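Local coordinates for intestinal fatty acid binding protein (Rattus norvegicus, PDB 1ICM), which binds long-chain fatty acids such as myristate inside a beta-barrel cavity, probably to carry them through the cytosol of intestinal cells, at residues 16-21 with 30-35; 21-26 with 72-77; 36-41 with 47-52; 67-72 with 77-82; 112-117 with 123-128. All coordinates share one frame; numbering follows the deposited sequence.

Interaction 1: residues 16-21 with 30-35; sequences KFMEKM and LGAHDN
M18 reaches from helix 14-21 to the C-terminal end of helix 25-31, joining the two short helices of the helix-turn-helix lid that fatty acid-binding proteins carry over one end of the barrel. Earlier on the first helix, K16 and E19 pair on the solvent side: K16 NZ lies 2.6 Å from E19 OE1, on the syn lone pair of the carboxylate, a salt bridge spanning one turn of the helix. F17 faces the other way and packs on A124 and Y119 of the barrel wall. M18 then supplies the contact itself. Its unbranched chain runs out through SD and turns at chi3 (-84°), which lays the methyl CE alongside the backbone of G31 and A32. G31 suits this place because a side chain there would run into the sulfur, so the two helices can approach until M18 and G31 have CA atoms 8.4 Å apart. Beyond G31, the methyl CE of M18 stands 4.0 Å from A32 N and 4.5 Å from A32 CB.

Interaction 2: residues 21-26 with 72-77; sequences MGINVV and LADGTE
The apolar part of this contact is a meeting of methyl groups: M21 CE lies 3.8 Å from L72 CD1, and the two side chains cross at about a right angle. M21 gets there by folding back at chi2 (-84°) and chi3 (-55°), a compact shape that a flexible thioether takes easily. I23 adds a looser touch, its CG1 being 4.2 Å from D74 OD2, so that a hydrocarbon branch passes a carboxylate without bonding to it.

No polar bond crosses between the segments; each is braced separately. In 72-77, a type I turn from L72 to G75 is closed by G75 N to L72 O at 2.9 Å. D74 forms an Asx turn, its OD1 taking T76 N at 3.0 Å in an almost straight bond from above the carboxylate plane. At G75 (phi 93°) a CB would press on the carbonyl before it. In 21-26, G22 ends helix 14-21 in a Schellman motif, and N24 is the N-cap of helix 25-31, its OD1 accepting from K27 N.

A contact of this kind, held by methyl packing with no hydrogen bond between lid and turn, is consistent with a portal that can part to admit a fatty acid.

Interaction 3: residues 36-41 with 47-52; sequences LKLTIT and FTVKES
I40 and V49 lie side by side and point the same way, with I40 CG1 4.2 Å from V49 CG1; they form a non-hydrogen-bonded pair whose branched side chains fill the space beside each other. The same V49 methyl is shared with L38, whose CD2 comes within 3.8 Å of CG1 from a diagonal direction. V49 can serve both neighbours because CG1 stands anti to the backbone N (chi1 -175°). At the far end, I40 CG2 meets the edge of the F47 ring at CD2, 4.0 Å away and near the ring plane, while that ring also meets F62 on the next strand. L36 slants across E51, CD1 against CG at 3.7 Å; the methylenes of E51 thus pack while its carboxylate goes on to R56 and Y70.

These side chains line the inner face of an antiparallel hairpin, strands 37-43 and 46-52, in the beta barrel of the family; V49 touches the bound myristate. Six backbone hydrogen bonds in three reciprocal pairs join the strands, K50 N to T39 O being the straightest (172°).

The other face carries K37, T39, T41, T48, K50 and S52, types that tolerate water. T41 and T48 lie alongside each other, T41 OG1 3.6 Å from T48 CB. K50 sends its amine to D59. A water joins T39 OG1 and K50 O, 3.1 Å from each, donating to the carbonyl.

Interaction 4: residues 67-72 with 77-82; sequences DFAYSL and ELTGTW. With MYR (myristic acid), chain B.
Y70 and L78 stand side by side across the strands, L78 CD1 lying 4.2 Å from Y70 CD2 at the ring edge. With CG anti to the backbone N (chi1 168°), the Y70 ring comes under the myristate, whose C3 sits 3.8 Å above the plane, over its centre; a flat aromatic suits an alkyl chain. W82 reaches the carboxylate just beyond: NE1 gives MYR O2 a weak hydrogen bond, 2.8 Å long but bent to 125°, and R106 binds the ligand too. Toward the tail, L72 CD2 lies 3.9 Å from MYR C8.

Behind this shell, F68 meets W82 rim to rim, CZ to CD1 at 3.7 Å, with planes 19° apart; W82 also stacks on F62. The Y70 hydroxyl bonds to E51, which holds the end of the side chain in place; an alanine here would probably uncover the ligand's C2 to C4 segment and leave E51 without that partner. Backbone bonds pair F68 with G80 and Y70 with L78 in an antiparallel hairpin whose inward face is part of the barrel's fatty acid-binding cavity.

Interaction 5: residues 112-117 with 123-128; sequences ELIQTY and EAKRIF
Q115 leans across the strand pair onto F128. Its CB lies 3.8 Å from R126 O, and CG is 3.8 Å from F128 CE1. The extended chain then carries CD past the same ring atom, the amide plane turned 67° from the ring. At the tip NE2 is 3.9 Å from F128 CZ and gives a weak, bent bond to Y117 OH (3.2 Å, 124°), while OE1 accepts from R106. A leucine in its place would probably leave R106 NE without this acceptor and Y117 OH without its weak donor.

Y117 OH continues the polar chain through a water to R126 NH1, the water lying in the guanidinium plane; R126 is held further by D34 and N11. Long side chains with polar ends suit this row. On the other face K125 NZ pairs with E123 OE2 at 2.6 Å. Six backbone bonds join the strands as an antiparallel hairpin of the lipocalin-like beta barrel, its inner face mixing apolar and polar groups, as in fatty acid-binding cavities.

Interactions 3, 4 and 5 are hairpins of one ten-stranded antiparallel sheet, their centres about 15 to 18 Å apart; 4 and 5 lie on opposite sides of the chain's centre. Interactions 1 and 2, with centres about 8 Å apart, join the helices to each other and to the turn 72-77. They share M21, while 2 and 4 share L72 and E77. Along the chain, interactions 1, 3, 4 and 5 follow in series, and 2 bridges from the helices over hairpin 3 to the turn of hairpin 4. E51 with Y70 ties 3 to 4, and D34 with R126 ties 1 to 5. Myristate touches residues of all five, so barrel and lid together enclose the fatty acid.

Interaction 1: residues 16-21 with 30-35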
# COMPACT_ATOMS: atom_id res chain seq x y z
N LYS A 16 8.03 12.54 4.29
CA LYS A 16 7.15 13.44 5.02
C LYS A 16 5.90 12.67 5.43
O LYS A 16 5.37 12.81 6.53
CB LYS A 16 6.74 14.62 4.15
CG LYS A 16 7.63 15.83 4.32
CD LYS A 16 7.52 16.48 5.71
CE LYS A 16 8.61 17.50 6.05
NZ LYS A 16 8.88 17.67 7.50
N PHE A 17 5.44 11.79 4.54
CA PHE A 17 4.27 11.00 4.87
C PHE A 17 4.55 10.10 6.07
O PHE A 17 3.74 9.96 7.01
CB PHE A 17 3.80 10.20 3.63
CG PHE A 17 2.67 9.25 3.95
CD1 PHE A 17 2.90 7.97 4.46
CD2 PHE A 17 1.35 9.66 3.78
CE1 PHE A 17 1.86 7.10 4.76
CE2 PHE A 17 0.28 8.83 4.11
CZ PHE A 17 0.54 7.56 4.61
N MET A 18 5.74 9.46 6.05
CA MET A 18 6.07 8.58 7.18
C MET A 18 6.25 9.36 8.49
O MET A 18 5.90 8.87 9.55
CB MET A 18 7.38 7.82 6.91
CG MET A 18 7.12 6.73 5.88
SD MET A 18 8.52 5.58 5.68
CE MET A 18 9.51 6.53 4.51
N GLU A 19 6.78 10.57 8.40
CA GLU A 19 6.95 11.42 9.59
C GLU A 19 5.59 11.68 10.25
O GLU A 19 5.43 11.58 11.46
CB GLU A 19 7.56 12.77 9.18
CG GLU A 19 7.75 13.81 10.29
CD GLU A 19 8.58 14.98 9.81
OE1 GLU A 19 7.88 15.85 9.11
OE2 GLU A 19 9.78 15.11 10.00
N LYS A 20 4.58 11.99 9.44
CA LYS A 20 3.22 12.23 9.93
C LYS A 20 2.59 11.06 10.67
O LYS A 20 1.83 11.21 11.64
CB LYS A 20 2.34 12.64 8.75
CG LYS A 20 1.13 13.49 9.10
CD LYS A 20 1.42 14.95 9.42
CE LYS A 20 0.15 15.68 9.87
NZ LYS A 20 0.41 17.11 10.06
N MET A 21 2.90 9.85 10.19
CA MET A 21 2.42 8.59 10.72
C MET A 21 3.08 8.26 12.05
O MET A 21 2.58 7.37 12.74
CB MET A 21 2.66 7.41 9.75
CG MET A 21 1.73 7.53 8.53
SD MET A 21 0.07 6.84 8.84
CE MET A 21 0.53 5.16 9.35
N LEU A 30 15.22 3.90 6.21
CA LEU A 30 15.16 2.51 5.81
C LEU A 30 13.90 2.22 4.98
O LEU A 30 13.97 1.42 4.05
CB LEU A 30 15.14 1.50 7.00
CG LEU A 30 16.32 1.64 7.98
CD1 LEU A 30 16.20 0.69 9.20
CD2 LEU A 30 17.67 1.51 7.28
N GLY A 31 12.77 2.83 5.35
CA GLY A 31 11.48 2.66 4.68
C GLY A 31 11.52 3.08 3.23
O GLY A 31 10.93 2.44 2.34
N ALA A 32 12.26 4.14 2.97
CA ALA A 32 12.37 4.66 1.64
C ALA A 32 13.24 3.87 0.67
O ALA A 32 13.30 4.20 -0.51
CB ALA A 32 12.93 6.07 1.65
N HIS A 33 13.95 2.86 1.20
CA HIS A 33 14.79 1.99 0.43
C HIS A 33 14.47 0.58 0.90
O HIS A 33 15.36 -0.23 1.24
CB HIS A 33 16.24 2.28 0.79
CG HIS A 33 16.79 3.50 0.20
ND1 HIS A 33 16.83 4.69 0.91
CD2 HIS A 33 17.36 3.67 -1.02
CE1 HIS A 33 17.41 5.57 0.11
NE2 HIS A 33 17.74 4.99 -1.05
N ASP A 34 13.17 0.23 0.93
CA ASP A 34 12.76 -1.08 1.37
C ASP A 34 12.74 -2.24 0.35
O ASP A 34 12.45 -3.36 0.78
CB ASP A 34 11.40 -0.94 2.06
CG ASP A 34 10.26 -0.56 1.15
OD1 ASP A 34 10.59 -0.22 -0.07
OD2 ASP A 34 9.09 -0.56 1.53
N ASN A 35 13.07 -1.91 -0.90
CA ASN A 35 13.09 -2.91 -2.00
C ASN A 35 11.77 -3.64 -2.08
O ASN A 35 11.74 -4.83 -2.34
CB ASN A 35 14.22 -3.98 -1.90
CG ASN A 35 15.57 -3.32 -2.07
OD1 ASN A 35 15.87 -2.77 -3.14
ND2 ASN A 35 16.37 -3.34 -1.00

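Interaction 2: residues 21-26 with 72-77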
# COMPACT_ATOMS: atom_id res chain seq x y z
N MET A 21 2.90 9.85 10.19
CA MET A 21 2.42 8.59 10.72
C MET A 21 3.08 8.26 12.05
O MET A 21 2.58 7.37 12.74
CB MET A 21 2.66 7.41 9.75
CG MET A 21 1.73 7.53 8.53
SD MET A 21 0.07 6.84 8.84
CE MET A 21 0.53 5.16 9.35
N GLY A 22 4.16 9.00 12.35
CA GLY A 22 4.85 8.80 13.60
C GLY A 22 6.12 7.96 13.47
O GLY A 22 6.62 7.46 14.47
N ILE A 23 6.67 7.79 12.27
CA ILE A 23 7.90 6.98 12.11
C ILE A 23 9.16 7.80 12.33
O ILE A 23 9.30 8.91 11.80
CB ILE A 23 7.92 6.20 10.80
CG1 ILE A 23 6.88 5.08 10.84
CG2 ILE A 23 9.30 5.59 10.55
CD1 ILE A 23 5.63 5.40 10.05
N ASN A 24 10.10 7.24 13.11
CA ASN A 24 11.34 7.92 13.43
C ASN A 24 12.29 8.20 12.28
O ASN A 24 12.25 7.50 11.26
CB ASN A 24 12.03 7.29 14.68
CG ASN A 24 12.95 6.11 14.42
OD1 ASN A 24 13.73 6.16 13.46
ND2 ASN A 24 12.87 5.08 15.27
N VAL A 25 13.15 9.20 12.43
CA VAL A 25 14.07 9.54 11.36
C VAL A 25 14.81 8.36 10.71
O VAL A 25 14.88 8.20 9.48
CB VAL A 25 14.99 10.72 11.61
CG1 VAL A 25 15.97 10.35 12.72
CG2 VAL A 25 15.81 11.05 10.37
N VAL A 26 15.37 7.48 11.54
CA VAL A 26 16.10 6.34 11.02
C VAL A 26 15.28 5.32 10.23
O VAL A 26 15.67 4.84 9.15
CB VAL A 26 16.88 5.73 12.18
CG1 VAL A 26 17.41 4.34 11.86
CG2 VAL A 26 18.01 6.73 12.47
N LEU A 72 1.08 -2.71 9.49
CA LEU A 72 2.29 -2.16 8.91
C LEU A 72 3.48 -2.89 9.53
O LEU A 72 3.33 -3.56 10.53
CB LEU A 72 2.47 -0.68 9.22
CG LEU A 72 1.27 0.15 8.80
CD1 LEU A 72 1.70 1.62 8.83
CD2 LEU A 72 0.84 -0.34 7.42
N ALA A 73 4.65 -2.74 8.91
CA ALA A 73 5.90 -3.38 9.31
C ALA A 73 6.24 -3.09 10.76
O ALA A 73 6.81 -3.92 11.48
CB ALA A 73 7.01 -2.82 8.44
N ASP A 74 5.86 -1.89 11.16
CA ASP A 74 6.09 -1.44 12.53
C ASP A 74 5.04 -1.88 13.53
O ASP A 74 5.11 -1.42 14.65
CB ASP A 74 6.25 0.08 12.70
CG ASP A 74 4.97 0.87 12.60
OD1 ASP A 74 3.99 0.19 12.07
OD2 ASP A 74 4.84 2.03 12.95
N GLY A 75 4.05 -2.68 13.15
CA GLY A 75 3.02 -3.08 14.06
C GLY A 75 1.73 -2.22 14.08
O GLY A 75 0.77 -2.69 14.68
N THR A 76 1.66 -1.01 13.47
CA THR A 76 0.45 -0.15 13.45
C THR A 76 -0.67 -0.87 12.74
O THR A 76 -0.50 -1.31 11.58
CB THR A 76 0.76 1.14 12.69
OG1 THR A 76 1.74 1.83 13.42
CG2 THR A 76 -0.46 2.01 12.45
N GLU A 77 -1.77 -1.09 13.43
CA GLU A 77 -2.89 -1.84 12.83
C GLU A 77 -3.95 -1.00 12.11
O GLU A 77 -4.34 0.06 12.60
CB GLU A 77 -3.48 -2.83 13.84
CG GLU A 77 -2.46 -3.94 14.12
CD GLU A 77 -2.64 -4.68 15.42
OE1 GLU A 77 -3.33 -4.28 16.36
OE2 GLU A 77 -1.94 -5.79 15.41

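Interaction 3: residues 36-41 with 47-52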
# COMPACT_ATOMS: atom_id res chain seq x y z
N LEU A 36 10.66 -2.94 -1.86
CA LEU A 36 9.36 -3.63 -1.88
C LEU A 36 9.01 -4.15 -3.29
O LEU A 36 9.18 -3.47 -4.29
CB LEU A 36 8.31 -2.57 -1.45
CG LEU A 36 6.88 -3.05 -1.44
CD1 LEU A 36 6.63 -4.21 -0.48
CD2 LEU A 36 5.97 -1.81 -1.20
N LYS A 37 8.50 -5.35 -3.27
CA LYS A 37 8.06 -6.08 -4.44
C LYS A 37 6.70 -6.68 -4.11
O LYS A 37 6.44 -7.24 -3.02
CB LYS A 37 9.07 -7.21 -4.61
CG LYS A 37 8.73 -8.22 -5.67
CD LYS A 37 9.98 -8.97 -6.05
CE LYS A 37 9.77 -10.48 -6.13
NZ LYS A 37 10.90 -11.20 -6.75
N LEU A 38 5.78 -6.56 -5.08
CA LEU A 38 4.44 -7.11 -4.85
C LEU A 38 4.11 -8.08 -5.98
O LEU A 38 4.35 -7.80 -7.17
CB LEU A 38 3.41 -5.95 -5.01
CG LEU A 38 3.55 -4.79 -4.02
CD1 LEU A 38 2.54 -3.71 -4.38
CD2 LEU A 38 3.22 -5.32 -2.62
N THR A 39 3.52 -9.22 -5.59
CA THR A 39 3.12 -10.19 -6.60
C THR A 39 1.61 -10.25 -6.42
O THR A 39 1.14 -10.67 -5.37
CB THR A 39 3.81 -11.57 -6.42
OG1 THR A 39 5.21 -11.42 -6.64
CG2 THR A 39 3.24 -12.58 -7.40
N ILE A 40 0.87 -9.83 -7.46
CA ILE A 40 -0.59 -9.76 -7.41
C ILE A 40 -1.29 -10.79 -8.26
O ILE A 40 -0.99 -10.92 -9.45
CB ILE A 40 -1.09 -8.36 -7.79
CG1 ILE A 40 -0.48 -7.38 -6.79
CG2 ILE A 40 -2.61 -8.32 -7.69
CD1 ILE A 40 -0.52 -5.92 -7.22
N THR A 41 -2.21 -11.50 -7.64
CA THR A 41 -2.94 -12.49 -8.38
C THR A 41 -4.40 -12.41 -7.96
O THR A 41 -4.67 -12.13 -6.80
CB THR A 41 -2.45 -13.92 -8.16
OG1 THR A 41 -2.55 -14.23 -6.79
CG2 THR A 41 -1.00 -13.99 -8.58
N PHE A 47 -8.36 -11.18 -4.02
CA PHE A 47 -7.02 -10.89 -4.45
C PHE A 47 -6.00 -11.41 -3.43
O PHE A 47 -6.28 -11.41 -2.22
CB PHE A 47 -6.78 -9.38 -4.52
CG PHE A 47 -7.35 -8.69 -5.74
CD1 PHE A 47 -8.73 -8.56 -5.87
CD2 PHE A 47 -6.54 -8.19 -6.75
CE1 PHE A 47 -9.25 -7.93 -7.00
CE2 PHE A 47 -7.05 -7.57 -7.89
CZ PHE A 47 -8.43 -7.46 -8.02
N THR A 48 -4.83 -11.80 -3.95
CA THR A 48 -3.73 -12.25 -3.12
C THR A 48 -2.56 -11.39 -3.50
O THR A 48 -2.16 -11.35 -4.66
CB THR A 48 -3.33 -13.72 -3.27
OG1 THR A 48 -4.42 -14.50 -2.86
CG2 THR A 48 -2.12 -14.03 -2.37
N VAL A 49 -2.02 -10.71 -2.48
CA VAL A 49 -0.88 -9.83 -2.66
C VAL A 49 0.25 -10.36 -1.80
O VAL A 49 0.17 -10.46 -0.57
CB VAL A 49 -1.08 -8.36 -2.30
CG1 VAL A 49 0.15 -7.53 -2.65
CG2 VAL A 49 -2.32 -7.76 -2.97
N LYS A 50 1.32 -10.74 -2.46
CA LYS A 50 2.47 -11.24 -1.73
C LYS A 50 3.37 -10.05 -1.65
O LYS A 50 3.84 -9.51 -2.66
CB LYS A 50 3.16 -12.33 -2.52
CG LYS A 50 2.49 -13.64 -2.20
CD LYS A 50 2.78 -14.69 -3.24
CE LYS A 50 2.11 -15.97 -2.81
NZ LYS A 50 2.48 -16.29 -1.43
N GLU A 51 3.59 -9.63 -0.41
CA GLU A 51 4.40 -8.48 -0.17
C GLU A 51 5.76 -8.96 0.29
O GLU A 51 5.84 -9.79 1.23
CB GLU A 51 3.66 -7.66 0.92
CG GLU A 51 4.43 -6.43 1.43
CD GLU A 51 3.68 -5.74 2.54
OE1 GLU A 51 2.46 -5.61 2.54
OE2 GLU A 51 4.47 -5.31 3.50
N SER A 52 6.80 -8.44 -0.35
CA SER A 52 8.15 -8.85 0.03
C SER A 52 9.02 -7.62 0.11
O SER A 52 9.07 -6.79 -0.82
CB SER A 52 8.66 -9.84 -1.02
OG SER A 52 10.00 -10.21 -0.79
O HOH W 1 6.41 -10.64 -3.94

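Interaction 4: residues 67-72 with 77-82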
# COMPACT_ATOMS: atom_id res chain seq x y z
N ASP A 67 -14.42 -5.99 4.69
CA ASP A 67 -13.28 -5.49 5.41
C ASP A 67 -12.37 -6.54 5.96
O ASP A 67 -12.76 -7.66 6.22
CB ASP A 67 -13.46 -4.39 6.44
CG ASP A 67 -14.81 -4.59 6.97
OD1 ASP A 67 -14.93 -5.80 7.47
OD2 ASP A 67 -15.67 -3.72 6.88
N PHE A 68 -11.14 -6.09 6.12
CA PHE A 68 -10.11 -7.01 6.59
C PHE A 68 -9.12 -6.20 7.41
O PHE A 68 -9.19 -4.96 7.39
CB PHE A 68 -9.46 -7.71 5.37
CG PHE A 68 -8.65 -6.80 4.50
CD1 PHE A 68 -9.23 -5.93 3.58
CD2 PHE A 68 -7.26 -6.83 4.53
CE1 PHE A 68 -8.44 -5.08 2.80
CE2 PHE A 68 -6.45 -5.99 3.76
CZ PHE A 68 -7.05 -5.10 2.88
N ALA A 69 -8.21 -6.88 8.12
CA ALA A 69 -7.21 -6.16 8.93
C ALA A 69 -5.81 -6.30 8.34
O ALA A 69 -5.43 -7.37 7.87
CB ALA A 69 -7.20 -6.80 10.31
N TYR A 70 -5.03 -5.23 8.35
CA TYR A 70 -3.69 -5.31 7.84
C TYR A 70 -2.75 -4.53 8.76
O TYR A 70 -3.08 -3.45 9.22
CB TYR A 70 -3.67 -4.66 6.45
CG TYR A 70 -2.30 -4.39 5.87
CD1 TYR A 70 -1.56 -5.40 5.24
CD2 TYR A 70 -1.75 -3.11 5.90
CE1 TYR A 70 -0.30 -5.14 4.70
CE2 TYR A 70 -0.50 -2.84 5.37
CZ TYR A 70 0.24 -3.85 4.76
OH TYR A 70 1.47 -3.55 4.22
N SER A 71 -1.56 -5.04 9.06
CA SER A 71 -0.62 -4.32 9.90
C SER A 71 0.60 -3.88 9.15
O SER A 71 1.13 -4.58 8.28
CB SER A 71 -0.00 -5.20 10.98
OG SER A 71 -1.02 -5.70 11.82
N LEU A 72 1.08 -2.71 9.49
CA LEU A 72 2.29 -2.16 8.91
C LEU A 72 3.48 -2.89 9.53
O LEU A 72 3.33 -3.56 10.53
CB LEU A 72 2.47 -0.68 9.22
CG LEU A 72 1.27 0.15 8.80
CD1 LEU A 72 1.70 1.62 8.83
CD2 LEU A 72 0.84 -0.34 7.42
N GLU A 77 -1.77 -1.09 13.43
CA GLU A 77 -2.89 -1.84 12.83
C GLU A 77 -3.95 -1.00 12.11
O GLU A 77 -4.34 0.06 12.60
CB GLU A 77 -3.48 -2.83 13.84
CG GLU A 77 -2.46 -3.94 14.12
CD GLU A 77 -2.64 -4.68 15.42
OE1 GLU A 77 -3.33 -4.28 16.36
OE2 GLU A 77 -1.94 -5.79 15.41
N LEU A 78 -4.42 -1.48 10.94
CA LEU A 78 -5.43 -0.76 10.16
C LEU A 78 -6.55 -1.76 9.87
O LEU A 78 -6.34 -2.99 9.89
CB LEU A 78 -4.91 -0.42 8.72
CG LEU A 78 -3.54 0.22 8.60
CD1 LEU A 78 -3.30 0.55 7.14
CD2 LEU A 78 -3.59 1.55 9.30
N THR A 79 -7.73 -1.25 9.56
CA THR A 79 -8.83 -2.12 9.14
C THR A 79 -9.51 -1.37 8.00
O THR A 79 -9.56 -0.12 8.00
CB THR A 79 -9.88 -2.55 10.17
OG1 THR A 79 -10.34 -1.34 10.72
CG2 THR A 79 -9.21 -3.40 11.23
N GLY A 80 -10.00 -2.08 6.98
CA GLY A 80 -10.64 -1.32 5.91
C GLY A 80 -11.06 -2.26 4.78
O GLY A 80 -11.12 -3.47 4.95
N THR A 81 -11.35 -1.64 3.64
CA THR A 81 -11.77 -2.40 2.47
C THR A 81 -11.24 -1.76 1.20
O THR A 81 -11.00 -0.56 1.08
CB THR A 81 -13.33 -2.40 2.28
OG1 THR A 81 -13.67 -1.06 2.02
CG2 THR A 81 -14.06 -2.80 3.54
N TRP A 82 -11.09 -2.61 0.21
CA TRP A 82 -10.70 -2.17 -1.09
C TRP A 82 -11.96 -2.39 -1.97
O TRP A 82 -12.68 -3.41 -1.85
CB TRP A 82 -9.62 -3.11 -1.71
CG TRP A 82 -8.19 -2.91 -1.29
CD1 TRP A 82 -7.48 -3.74 -0.48
CD2 TRP A 82 -7.30 -1.85 -1.68
NE1 TRP A 82 -6.22 -3.20 -0.34
CE2 TRP A 82 -6.06 -2.07 -1.05
CE3 TRP A 82 -7.43 -0.73 -2.50
CZ2 TRP A 82 -4.97 -1.23 -1.26
CZ3 TRP A 82 -6.37 0.13 -2.72
CH2 TRP A 82 -5.15 -0.13 -2.08
C1 MYR B . -2.70 -4.43 0.24
O1 MYR B . -1.56 -4.74 -0.28
O2 MYR B . -3.66 -4.26 -0.46
C2 MYR B . -2.72 -4.31 1.76
C3 MYR B . -3.07 -2.94 2.29
C4 MYR B . -2.08 -1.84 1.91
C5 MYR B . -2.39 -0.47 2.50
C6 MYR B . -1.17 0.45 2.41
C7 MYR B . -0.99 1.44 3.55
C8 MYR B . 0.47 1.48 3.99
C9 MYR B . 0.97 2.90 4.17
C10 MYR B . 2.48 3.03 4.08
C11 MYR B . 3.12 2.99 5.45
C12 MYR B . 4.62 2.78 5.48
C13 MYR B . 5.08 2.66 6.93
C14 MYR B . 6.59 2.67 7.12

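Interaction 5: residues 112-117 with 123-128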
# COMPACT_ATOMS: atom_id res chain seq x y z
N GLU A 112 3.13 1.24 -15.62
CA GLU A 112 3.53 1.43 -14.23
C GLU A 112 2.33 1.25 -13.31
O GLU A 112 1.20 1.54 -13.73
CB GLU A 112 4.11 2.85 -13.99
CG GLU A 112 5.53 2.99 -14.58
CD GLU A 112 6.18 4.34 -14.44
OE1 GLU A 112 5.36 5.36 -14.52
OE2 GLU A 112 7.39 4.48 -14.27
N LEU A 113 2.54 0.83 -12.05
CA LEU A 113 1.49 0.74 -11.03
C LEU A 113 1.70 1.95 -10.09
O LEU A 113 2.82 2.16 -9.56
CB LEU A 113 1.53 -0.60 -10.28
CG LEU A 113 0.78 -0.57 -8.98
CD1 LEU A 113 -0.67 -0.64 -9.37
CD2 LEU A 113 1.06 -1.87 -8.25
N ILE A 114 0.70 2.83 -9.91
CA ILE A 114 0.89 3.97 -9.05
C ILE A 114 0.08 3.78 -7.80
O ILE A 114 -1.11 3.49 -7.94
CB ILE A 114 0.44 5.26 -9.69
CG1 ILE A 114 1.19 5.43 -11.02
CG2 ILE A 114 0.63 6.41 -8.67
CD1 ILE A 114 0.76 6.67 -11.79
N GLN A 115 0.73 3.85 -6.63
CA GLN A 115 0.02 3.68 -5.37
C GLN A 115 0.04 5.02 -4.67
O GLN A 115 1.13 5.51 -4.34
CB GLN A 115 0.63 2.66 -4.39
CG GLN A 115 0.41 1.20 -4.77
CD GLN A 115 0.66 0.18 -3.66
OE1 GLN A 115 0.03 -0.95 -3.94
NE2 GLN A 115 1.37 0.34 -2.63
N THR A 116 -1.11 5.63 -4.44
CA THR A 116 -1.10 6.93 -3.77
C THR A 116 -1.74 6.75 -2.39
O THR A 116 -2.71 5.98 -2.22
CB THR A 116 -2.03 7.89 -4.55
OG1 THR A 116 -1.49 8.03 -5.84
CG2 THR A 116 -1.98 9.32 -4.01
N TYR A 117 -1.21 7.49 -1.42
CA TYR A 117 -1.80 7.47 -0.09
C TYR A 117 -2.08 8.91 0.39
O TYR A 117 -1.36 9.87 0.07
CB TYR A 117 -0.83 6.91 1.00
CG TYR A 117 -0.00 5.67 0.68
CD1 TYR A 117 -0.64 4.46 0.35
CD2 TYR A 117 1.39 5.68 0.76
CE1 TYR A 117 0.10 3.31 0.07
CE2 TYR A 117 2.14 4.53 0.50
CZ TYR A 117 1.49 3.34 0.14
OH TYR A 117 2.21 2.20 -0.14
N GLU A 123 -0.02 13.84 1.27
CA GLU A 123 -0.13 12.85 0.19
C GLU A 123 1.26 12.27 -0.10
O GLU A 123 2.27 12.97 0.00
CB GLU A 123 -0.55 13.63 -1.09
CG GLU A 123 -0.77 12.79 -2.37
CD GLU A 123 -0.76 13.62 -3.64
OE1 GLU A 123 -0.61 14.82 -3.72
OE2 GLU A 123 -0.96 12.91 -4.71
N ALA A 124 1.30 11.00 -0.50
CA ALA A 124 2.58 10.39 -0.87
C ALA A 124 2.29 9.41 -2.00
O ALA A 124 1.18 8.90 -2.10
CB ALA A 124 3.17 9.55 0.24
N LYS A 125 3.27 9.11 -2.85
CA LYS A 125 3.09 8.09 -3.87
C LYS A 125 4.32 7.18 -3.90
O LYS A 125 5.48 7.60 -3.61
CB LYS A 125 3.08 8.67 -5.27
CG LYS A 125 2.16 9.84 -5.46
CD LYS A 125 1.63 9.79 -6.88
CE LYS A 125 1.41 11.17 -7.48
NZ LYS A 125 0.53 12.04 -6.69
N ARG A 126 4.05 5.93 -4.29
CA ARG A 126 5.05 4.91 -4.54
C ARG A 126 4.76 4.41 -5.96
O ARG A 126 3.65 3.97 -6.20
CB ARG A 126 5.04 3.76 -3.55
CG ARG A 126 5.30 4.32 -2.15
CD ARG A 126 5.99 3.32 -1.22
NE ARG A 126 7.42 3.26 -1.49
CZ ARG A 126 8.13 2.32 -0.91
NH1 ARG A 126 7.49 1.47 -0.09
NH2 ARG A 126 9.44 2.26 -1.12
N ILE A 127 5.72 4.51 -6.87
CA ILE A 127 5.49 4.04 -8.24
C ILE A 127 6.29 2.76 -8.55
O ILE A 127 7.51 2.72 -8.31
CB ILE A 127 5.82 5.22 -9.15
CG1 ILE A 127 4.87 6.38 -8.80
CG2 ILE A 127 5.75 4.80 -10.62
CD1 ILE A 127 5.32 7.75 -9.31
N PHE A 128 5.67 1.70 -9.09
CA PHE A 128 6.34 0.44 -9.37
C PHE A 128 6.46 0.14 -10.85
O PHE A 128 5.60 0.61 -11.61
CB PHE A 128 5.43 -0.69 -8.84
CG PHE A 128 5.14 -0.57 -7.35
CD1 PHE A 128 4.31 0.43 -6.82
CD2 PHE A 128 5.70 -1.47 -6.45
CE1 PHE A 128 4.06 0.53 -5.44
CE2 PHE A 128 5.48 -1.39 -5.07
CZ PHE A 128 4.65 -0.38 -4.56
O HOH W 2 4.64 1.45 1.22